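Local atomic coordinates of putative epimerase (Burkholderia cenocepacia, PDB entry 4LW8), a protein that probably acts as an NAD(P)-dependent epimerase on nucleotide-linked sugars, in the pathway that builds the O-antigen of lipopolysaccharide. Residues 225-229 with 311-315. Sequence-based numbering, arbitrary orientation.
Sequences SDVRD and TLRWM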
loop_
_atom_site.group_PDB
_atom_site.type_symbol
_atom_site.label_atom_id
_atom_site.label_comp_id
_atom_site.label_asym_id
_atom_site.label_seq_id
_atom_site.Cartn_x
_atom_site.Cartn_y
_atom_site.Cartn_z
ATOM N N SER A 225 -0.602 20.985 -15.247
ATOM C CA SER A 225 -0.629 20.628 -16.674
ATOM C C SER A 225 -2.029 20.721 -17.245
ATOM O O SER A 225 -3.029 20.685 -16.519
ATOM C CB SER A 225 -0.096 19.198 -16.904
ATOM O OG SER A 225 1.248 19.065 -16.468
ATOM N N ASP A 226 -2.082 20.832 -18.560
ATOM C CA ASP A 226 -3.311 20.764 -19.319
ATOM C C ASP A 226 -3.672 19.287 -19.500
ATOM O O ASP A 226 -2.822 18.488 -19.897
ATOM C CB ASP A 226 -3.107 21.468 -20.673
ATOM C CG ASP A 226 -4.391 21.691 -21.422
ATOM O OD1 ASP A 226 -5.117 20.710 -21.688
ATOM O OD2 ASP A 226 -4.665 22.864 -21.756
ATOM N N VAL A 227 -4.916 18.923 -19.198
ATOM C CA VAL A 227 -5.391 17.547 -19.374
ATOM C C VAL A 227 -5.136 17.020 -20.809
ATOM O O VAL A 227 -4.860 15.830 -21.007
ATOM C CB VAL A 227 -6.909 17.429 -19.020
ATOM C CG1 VAL A 227 -7.774 18.277 -19.969
ATOM C CG2 VAL A 227 -7.356 15.975 -19.023
ATOM N N ARG A 228 -5.171 17.906 -21.801
ATOM C CA ARG A 228 -4.913 17.490 -23.171
ATOM C C ARG A 228 -3.456 17.040 -23.347
ATOM O O ARG A 228 -3.193 16.056 -24.038
ATOM C CB ARG A 228 -5.245 18.619 -24.148
ATOM C CG ARG A 228 -6.728 18.920 -24.243
ATOM C CD ARG A 228 -7.009 20.215 -24.961
ATOM N NE ARG A 228 -6.448 21.358 -24.245
ATOM C CZ ARG A 228 -6.546 22.611 -24.673
ATOM N NH1 ARG A 228 -7.191 22.872 -25.809
ATOM N NH2 ARG A 228 -6.005 23.597 -23.975
ATOM N N ASP A 229 -2.521 17.729 -22.693
ATOM C CA ASP A 229 -1.114 17.321 -22.700
ATOM C C ASP A 229 -0.920 16.004 -21.964
ATOM O O ASP A 229 -0.119 15.157 -22.372
ATOM C CB ASP A 229 -0.211 18.372 -22.037
ATOM C CG ASP A 229 -0.178 19.698 -22.783
ATOM O OD1 ASP A 229 -0.649 19.774 -23.937
ATOM O OD2 ASP A 229 0.359 20.671 -22.215
ATOM N N THR A 311 -4.378 27.339 -21.200
ATOM C CA THR A 311 -5.278 26.420 -20.511
ATOM C C THR A 311 -6.364 27.174 -19.744
ATOM O O THR A 311 -7.548 26.838 -19.821
ATOM C CB THR A 311 -4.511 25.530 -19.516
ATOM O OG1 THR A 311 -3.478 24.812 -20.201
ATOM C CG2 THR A 311 -5.462 24.551 -18.804
ATOM N N LEU A 312 -5.956 28.196 -19.001
ATOM C CA LEU A 312 -6.892 28.937 -18.173
ATOM C C LEU A 312 -7.879 29.733 -19.035
ATOM O O LEU A 312 -9.054 29.836 -18.693
ATOM C CB LEU A 312 -6.140 29.861 -17.211
ATOM C CG LEU A 312 -5.358 29.175 -16.080
ATOM C CD1 LEU A 312 -4.420 30.154 -15.374
ATOM C CD2 LEU A 312 -6.312 28.537 -15.081
ATOM N N ARG A 313 -7.409 30.284 -20.148
ATOM C CA ARG A 313 -8.288 31.058 -21.027
ATOM C C ARG A 313 -9.317 30.125 -21.651
ATOM O O ARG A 313 -10.497 30.458 -21.767
ATOM C CB ARG A 313 -7.496 31.779 -22.120
ATOM C CG ARG A 313 -8.347 32.770 -22.914
ATOM C CD ARG A 313 -7.545 33.533 -23.957
ATOM N NE ARG A 313 -6.599 34.481 -23.368
ATOM C CZ ARG A 313 -6.918 35.704 -22.944
ATOM N NH1 ARG A 313 -8.171 36.134 -23.027
ATOM N NH2 ARG A 313 -5.984 36.496 -22.433
ATOM N N TRP A 314 -8.840 28.951 -22.046
ATOM C CA TRP A 314 -9.675 27.885 -22.569
ATOM C C TRP A 314 -10.827 27.593 -21.607
ATOM O O TRP A 314 -11.988 27.546 -22.015
ATOM C CB TRP A 314 -8.810 26.647 -22.796
ATOM C CG TRP A 314 -9.519 25.387 -23.202
ATOM C CD1 TRP A 314 -10.453 25.243 -24.192
ATOM C CD2 TRP A 314 -9.286 24.075 -22.680
ATOM N NE1 TRP A 314 -10.837 23.925 -24.292
ATOM C CE2 TRP A 314 -10.132 23.188 -23.380
ATOM C CE3 TRP A 314 -8.451 23.566 -21.679
ATOM C CZ2 TRP A 314 -10.171 21.820 -23.104
ATOM C CZ3 TRP A 314 -8.485 22.203 -21.413
ATOM C CH2 TRP A 314 -9.341 21.349 -22.116
ATOM N N MET A 315 -10.499 27.444 -20.323
ATOM C CA MET A 315 -11.492 27.138 -19.286
ATOM C C MET A 315 -12.447 28.317 -19.017
ATOM O O MET A 315 -13.657 28.120 -18.858
ATOM C CB MET A 315 -10.778 26.716 -17.990
ATOM C CG MET A 315 -9.956 25.416 -18.143
ATOM S SD MET A 315 -8.810 25.094 -16.780
ATOM C CE MET A 315 -9.929 24.895 -15.395
#
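A cation-pi stack of Arg228 on Trp314, joined to a hydrogen bond between Thr311 and Asp226, ties the turn from strand 221-226 into helix 227-240 to the C-terminal helix 308-321. The stack is well defined: Arg228 CZ lies 3.6 Å from the centroid of the six-membered ring of Trp314, only 8° off the ring normal, and guanidinium and indole planes differ by 13°. The bend of the arginine chain at chi3 (-63°) turns NE and the guanidinium back toward the carboxylate of Asp226, while CD makes a CH-pi contact over the same ring face.

Asp226 fixes the rotation of the guanidinium by a side-on, two-nitrogen grip: NE of Arg228 reaches OD1 at 3.0 Å and NH2 reaches OD2 at 2.7 Å, both nearly straight. Asp226 is also the N-cap of helix 227-240, because OD1 accepts from Arg228 N at 2.8 Å through its anti lone pair. Asp226 OD2 takes a second donor, Thr311 OG1 at 2.8 Å, from the face opposite to NH2 of Arg228. Four bonds thus hold this buried carboxylate, which probably keeps it ionised. At the edge of the indole, Val227 CG1 meets Trp314 CH2 at 4.1 Å.

Val227 and Arg228 also pack on Tyr33 of helix 29-40, and Ser225 pairs by backbone with strand 180-189 of the Rossmann-type sheet; beyond Thr311, Leu312 turns to helix 257-268, leaving helix 308-321 between that helix and the strand-to-helix turn.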